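Local structure of maleylacetate reductase (Agrobacterium tumefaciens, 3HL0) at residues 164-176 with 253-265. The protein catalyses the reduction of maleylacetate to 3-oxoadipate, probably with NADH and as a step in gamma-resorcylate breakdown, and belongs to the iron-containing alcohol dehydrogenase family. Numbering follows the deposited sequence.
Sequences AISMTSGLNAMAH and LPHAETHAVLLPH. With NAD (nicotinamide-adenine-dinucleotide), chain D.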
# COMPACT_ATOMS: atom_id res chain seq x y z
N ALA A 164 0.01 9.17 7.76
CA ALA A 164 0.07 7.83 8.40
C ALA A 164 1.37 7.09 8.08
O ALA A 164 2.01 6.60 9.04
CB ALA A 164 -1.17 7.01 8.00
N ILE A 165 1.78 7.01 6.82
CA ILE A 165 3.05 6.35 6.44
C ILE A 165 4.27 7.17 6.95
O ILE A 165 5.32 6.59 7.29
CB ILE A 165 3.18 5.96 4.94
CG1 ILE A 165 4.44 5.17 4.70
CG2 ILE A 165 3.13 7.19 4.01
CD1 ILE A 165 4.43 3.86 5.39
N SER A 166 4.11 8.49 7.05
CA SER A 166 5.21 9.31 7.64
C SER A 166 5.49 8.82 9.08
O SER A 166 6.69 8.66 9.48
CB SER A 166 4.88 10.83 7.66
OG SER A 166 4.79 11.30 6.30
N MSE A 167 4.44 8.55 9.85
CA MSE A 167 4.60 8.11 11.25
C MSE A 167 5.19 6.69 11.31
O MSE A 167 6.14 6.45 12.06
CB MSE A 167 3.28 8.16 12.00
CG MSE A 167 2.63 9.57 12.08
SE MSE A 167 3.75 10.98 12.79
CE MSE A 167 4.33 11.80 11.17
N THR A 168 4.64 5.76 10.53
CA THR A 168 5.13 4.37 10.65
C THR A 168 6.52 4.23 10.01
O THR A 168 7.39 3.51 10.55
CB THR A 168 4.15 3.33 10.07
OG1 THR A 168 3.83 3.74 8.73
CG2 THR A 168 2.89 3.35 10.93
N SER A 169 6.77 4.91 8.89
CA SER A 169 8.10 4.87 8.32
C SER A 169 9.09 5.52 9.29
O SER A 169 10.24 5.06 9.41
CB SER A 169 8.11 5.61 6.96
OG SER A 169 9.42 5.50 6.32
N GLY A 170 8.67 6.58 10.00
CA GLY A 170 9.55 7.26 10.98
C GLY A 170 9.89 6.29 12.10
O GLY A 170 11.03 6.23 12.55
N LEU A 171 8.89 5.50 12.56
CA LEU A 171 9.19 4.47 13.56
C LEU A 171 10.10 3.36 13.03
O LEU A 171 10.91 2.81 13.79
CB LEU A 171 7.90 3.90 14.20
CG LEU A 171 7.13 4.91 15.06
CD1 LEU A 171 5.67 4.39 15.23
CD2 LEU A 171 7.81 5.07 16.41
N ASN A 172 9.96 3.00 11.74
CA ASN A 172 10.89 2.05 11.09
C ASN A 172 12.33 2.56 11.16
O ASN A 172 13.27 1.81 11.48
CB ASN A 172 10.43 1.84 9.62
CG ASN A 172 11.24 0.79 8.85
OD1 ASN A 172 11.98 -0.04 9.39
ND2 ASN A 172 11.06 0.83 7.54
N ALA A 173 12.51 3.85 10.89
CA ALA A 173 13.85 4.46 11.02
C ALA A 173 14.35 4.33 12.46
O ALA A 173 15.49 3.89 12.72
CB ALA A 173 13.81 5.97 10.61
N MSE A 174 13.50 4.71 13.40
CA MSE A 174 13.88 4.67 14.82
C MSE A 174 14.29 3.25 15.23
O MSE A 174 15.20 3.06 16.06
CB MSE A 174 12.76 5.16 15.73
CG MSE A 174 12.56 6.64 15.53
SE MSE A 174 11.08 7.35 16.52
CE MSE A 174 11.61 6.89 18.25
N ALA A 175 13.63 2.24 14.65
CA ALA A 175 14.00 0.86 14.97
C ALA A 175 15.46 0.53 14.63
O ALA A 175 16.12 -0.19 15.37
CB ALA A 175 13.03 -0.12 14.26
N HIS A 176 15.95 1.04 13.48
CA HIS A 176 17.35 0.80 13.06
C HIS A 176 18.26 1.38 14.15
O HIS A 176 19.22 0.70 14.57
CB HIS A 176 17.67 1.53 11.75
CG HIS A 176 16.72 1.29 10.61
ND1 HIS A 176 16.05 0.10 10.38
CD2 HIS A 176 16.39 2.12 9.58
CE1 HIS A 176 15.31 0.23 9.29
NE2 HIS A 176 15.54 1.43 8.76
N LEU A 253 2.48 -8.92 5.97
CA LEU A 253 2.06 -7.72 6.69
C LEU A 253 2.65 -6.46 6.07
O LEU A 253 3.72 -6.51 5.51
CB LEU A 253 2.51 -7.81 8.15
CG LEU A 253 2.01 -9.00 8.96
CD1 LEU A 253 2.32 -8.76 10.42
CD2 LEU A 253 0.49 -9.17 8.80
N PRO A 254 1.94 -5.33 6.19
CA PRO A 254 2.48 -4.06 5.72
C PRO A 254 3.82 -3.78 6.46
O PRO A 254 3.87 -3.89 7.68
CB PRO A 254 1.42 -3.05 6.14
CG PRO A 254 0.16 -3.82 6.24
CD PRO A 254 0.58 -5.18 6.74
N HIS A 255 4.83 -3.40 5.71
CA HIS A 255 6.21 -3.32 6.25
C HIS A 255 6.39 -2.31 7.40
O HIS A 255 6.74 -2.69 8.55
CB HIS A 255 7.18 -2.97 5.12
CG HIS A 255 8.54 -2.65 5.61
ND1 HIS A 255 9.45 -3.63 5.93
CD2 HIS A 255 9.14 -1.46 5.88
CE1 HIS A 255 10.57 -3.07 6.36
NE2 HIS A 255 10.41 -1.76 6.32
N ALA A 256 6.17 -1.02 7.11
CA ALA A 256 6.46 -0.00 8.11
C ALA A 256 5.56 -0.18 9.33
O ALA A 256 5.99 -0.00 10.48
CB ALA A 256 6.27 1.42 7.52
N GLU A 257 4.31 -0.60 9.11
CA GLU A 257 3.38 -0.80 10.21
C GLU A 257 3.80 -1.92 11.14
O GLU A 257 3.57 -1.83 12.34
CB GLU A 257 2.02 -1.18 9.64
CG GLU A 257 1.24 -0.01 9.04
CD GLU A 257 1.59 0.30 7.58
OE1 GLU A 257 2.61 -0.19 7.00
OE2 GLU A 257 0.79 1.04 6.96
N THR A 258 4.39 -2.97 10.57
CA THR A 258 4.91 -4.10 11.39
C THR A 258 6.01 -3.62 12.35
O THR A 258 5.99 -3.92 13.54
CB THR A 258 5.43 -5.22 10.49
OG1 THR A 258 4.35 -5.69 9.68
CG2 THR A 258 5.93 -6.40 11.34
N HIS A 259 6.90 -2.78 11.81
CA HIS A 259 7.94 -2.16 12.66
C HIS A 259 7.35 -1.29 13.74
O HIS A 259 7.73 -1.37 14.88
CB HIS A 259 8.87 -1.30 11.83
CG HIS A 259 9.89 -2.10 11.12
ND1 HIS A 259 11.15 -2.31 11.63
CD2 HIS A 259 9.83 -2.78 9.95
CE1 HIS A 259 11.82 -3.10 10.81
NE2 HIS A 259 11.04 -3.40 9.78
N ALA A 260 6.34 -0.49 13.40
CA ALA A 260 5.75 0.39 14.39
C ALA A 260 5.08 -0.38 15.51
O ALA A 260 5.22 -0.04 16.68
CB ALA A 260 4.70 1.32 13.71
N VAL A 261 4.35 -1.43 15.14
CA VAL A 261 3.67 -2.23 16.16
C VAL A 261 4.63 -2.99 17.10
O VAL A 261 4.43 -3.00 18.33
CB VAL A 261 2.68 -3.20 15.51
CG1 VAL A 261 2.08 -4.15 16.57
CG2 VAL A 261 1.55 -2.40 14.88
N LEU A 262 5.65 -3.60 16.49
CA LEU A 262 6.54 -4.48 17.28
C LEU A 262 7.55 -3.69 18.11
O LEU A 262 7.97 -4.21 19.14
CB LEU A 262 7.29 -5.47 16.36
CG LEU A 262 6.38 -6.63 15.85
CD1 LEU A 262 7.20 -7.46 14.88
CD2 LEU A 262 5.89 -7.45 16.98
N LEU A 263 7.98 -2.52 17.62
CA LEU A 263 9.19 -1.86 18.22
C LEU A 263 9.14 -1.70 19.77
O LEU A 263 10.12 -2.02 20.45
CB LEU A 263 9.50 -0.53 17.52
CG LEU A 263 10.86 0.06 17.96
CD1 LEU A 263 12.06 -0.83 17.67
CD2 LEU A 263 10.94 1.44 17.33
N PRO A 264 8.00 -1.30 20.35
CA PRO A 264 8.02 -1.14 21.82
C PRO A 264 8.27 -2.48 22.55
O PRO A 264 8.87 -2.48 23.61
CB PRO A 264 6.62 -0.61 22.15
CG PRO A 264 6.20 0.11 20.87
CD PRO A 264 6.76 -0.76 19.75
N HIS A 265 7.78 -3.57 21.97
CA HIS A 265 7.85 -4.91 22.57
C HIS A 265 9.19 -5.54 22.38
O HIS A 265 9.66 -6.20 23.29
CB HIS A 265 6.75 -5.76 21.95
CG HIS A 265 5.41 -5.14 22.13
ND1 HIS A 265 4.76 -5.15 23.35
CD2 HIS A 265 4.64 -4.42 21.28
CE1 HIS A 265 3.63 -4.47 23.22
NE2 HIS A 265 3.53 -4.02 21.99
PA NAD D . 7.48 1.96 -0.07
O1A NAD D . 8.73 2.30 -0.79
O2A NAD D . 6.93 0.59 -0.23
O5B NAD D . 6.41 3.12 -0.32
C5B NAD D . 5.04 2.88 0.03
C4B NAD D . 4.19 3.75 -0.88
O4B NAD D . 4.40 5.12 -0.53
C3B NAD D . 4.55 3.58 -2.36
O3B NAD D . 3.37 3.49 -3.19
C2B NAD D . 5.33 4.84 -2.65
O2B NAD D . 5.26 5.25 -4.00
C1B NAD D . 4.66 5.87 -1.71
N9A NAD D . 5.55 7.01 -1.38
C8A NAD D . 6.84 6.95 -0.90
N7A NAD D . 7.29 8.21 -0.71
C5A NAD D . 6.32 9.09 -1.08
C6A NAD D . 6.26 10.49 -1.09
N6A NAD D . 7.15 11.29 -0.45
N1A NAD D . 5.08 11.06 -1.56
C2A NAD D . 4.01 10.27 -1.95
N3A NAD D . 4.06 8.90 -1.93
C4A NAD D . 5.22 8.33 -1.49
O3 NAD D . 7.68 2.08 1.55
PN NAD D . 9.03 2.04 2.45
O1N NAD D . 8.54 1.77 3.83
O2N NAD D . 9.75 3.28 2.14
O5D NAD D . 9.86 0.77 1.95
C5D NAD D . 9.52 -0.56 2.33
C4D NAD D . 10.39 -1.50 1.50
O4D NAD D . 11.75 -1.13 1.69
C3D NAD D . 10.25 -2.93 2.02
O3D NAD D . 10.41 -3.81 0.89
C2D NAD D . 11.42 -3.05 2.97
O2D NAD D . 11.85 -4.39 3.21
C1D NAD D . 12.47 -2.22 2.25
N1N NAD D . 13.52 -1.72 3.13
C2N NAD D . 14.79 -2.11 2.85
C3N NAD D . 15.82 -1.66 3.65
C7N NAD D . 17.16 -2.12 3.23
O7N NAD D . 18.16 -1.61 3.96
N7N NAD D . 17.33 -2.99 2.20
C4N NAD D . 15.61 -0.76 4.75
C5N NAD D . 14.30 -0.38 5.02
C6N NAD D . 13.26 -0.87 4.21
O HOH W 1 1.11 3.52 7.90
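The Asn172 amide touches both His255 and His259 where helices 163-180 and 255-271 cross. Both helices belong to the all-helical C-terminal domain of the iron-containing alcohol dehydrogenase fold. Their axes come within 7.7 Å at 61°, and small residues, Ala256 and Ala260 among them, allow the close approach.

CG of Asn172 points away from the backbone N (chi1 -176°), which brings the amide across to the two histidines. Its OD1 sits over the centre of the His259 ring, 3.2 Å above the plane. The amide is tilted from that ring, and OD1 makes no hydrogen bond to ND1. ND2 meets His255 differently, at the ring edge, 2.9 Å from NE2, with the amide and ring planes 69° apart. One face of the His255 ring lies against the ribose on the nicotinamide side of NAD, with C2D over its centre. The opposite face receives CD2 of His259 toward its rim. The histidine is thus held between cofactor and helix, so this crossing forms part of the wall of the NAD pocket. On helix 163-180, Ser169 OG bonds to Tyr121 N, beside the NAD-binding Thr120.

Mostly apolar packing flanks the amide on both sides along the crossing. Toward the start of the helices, the methyl of Ala256 rests against both Ile165 CD1 and the hydroxyl OG1 of Thr168. Next to it, Ala260 CB meets Leu171 CD1 at 3.6 Å and Thr168 CG2 at 3.9 Å. Farther on, Leu263 CD1 packs on Ala175 CB, while its CD2 lies near Leu171 O. At the partly exposed border, a water bonded to Thr168 OG1 donates to Glu257 OE2 at 2.7 Å.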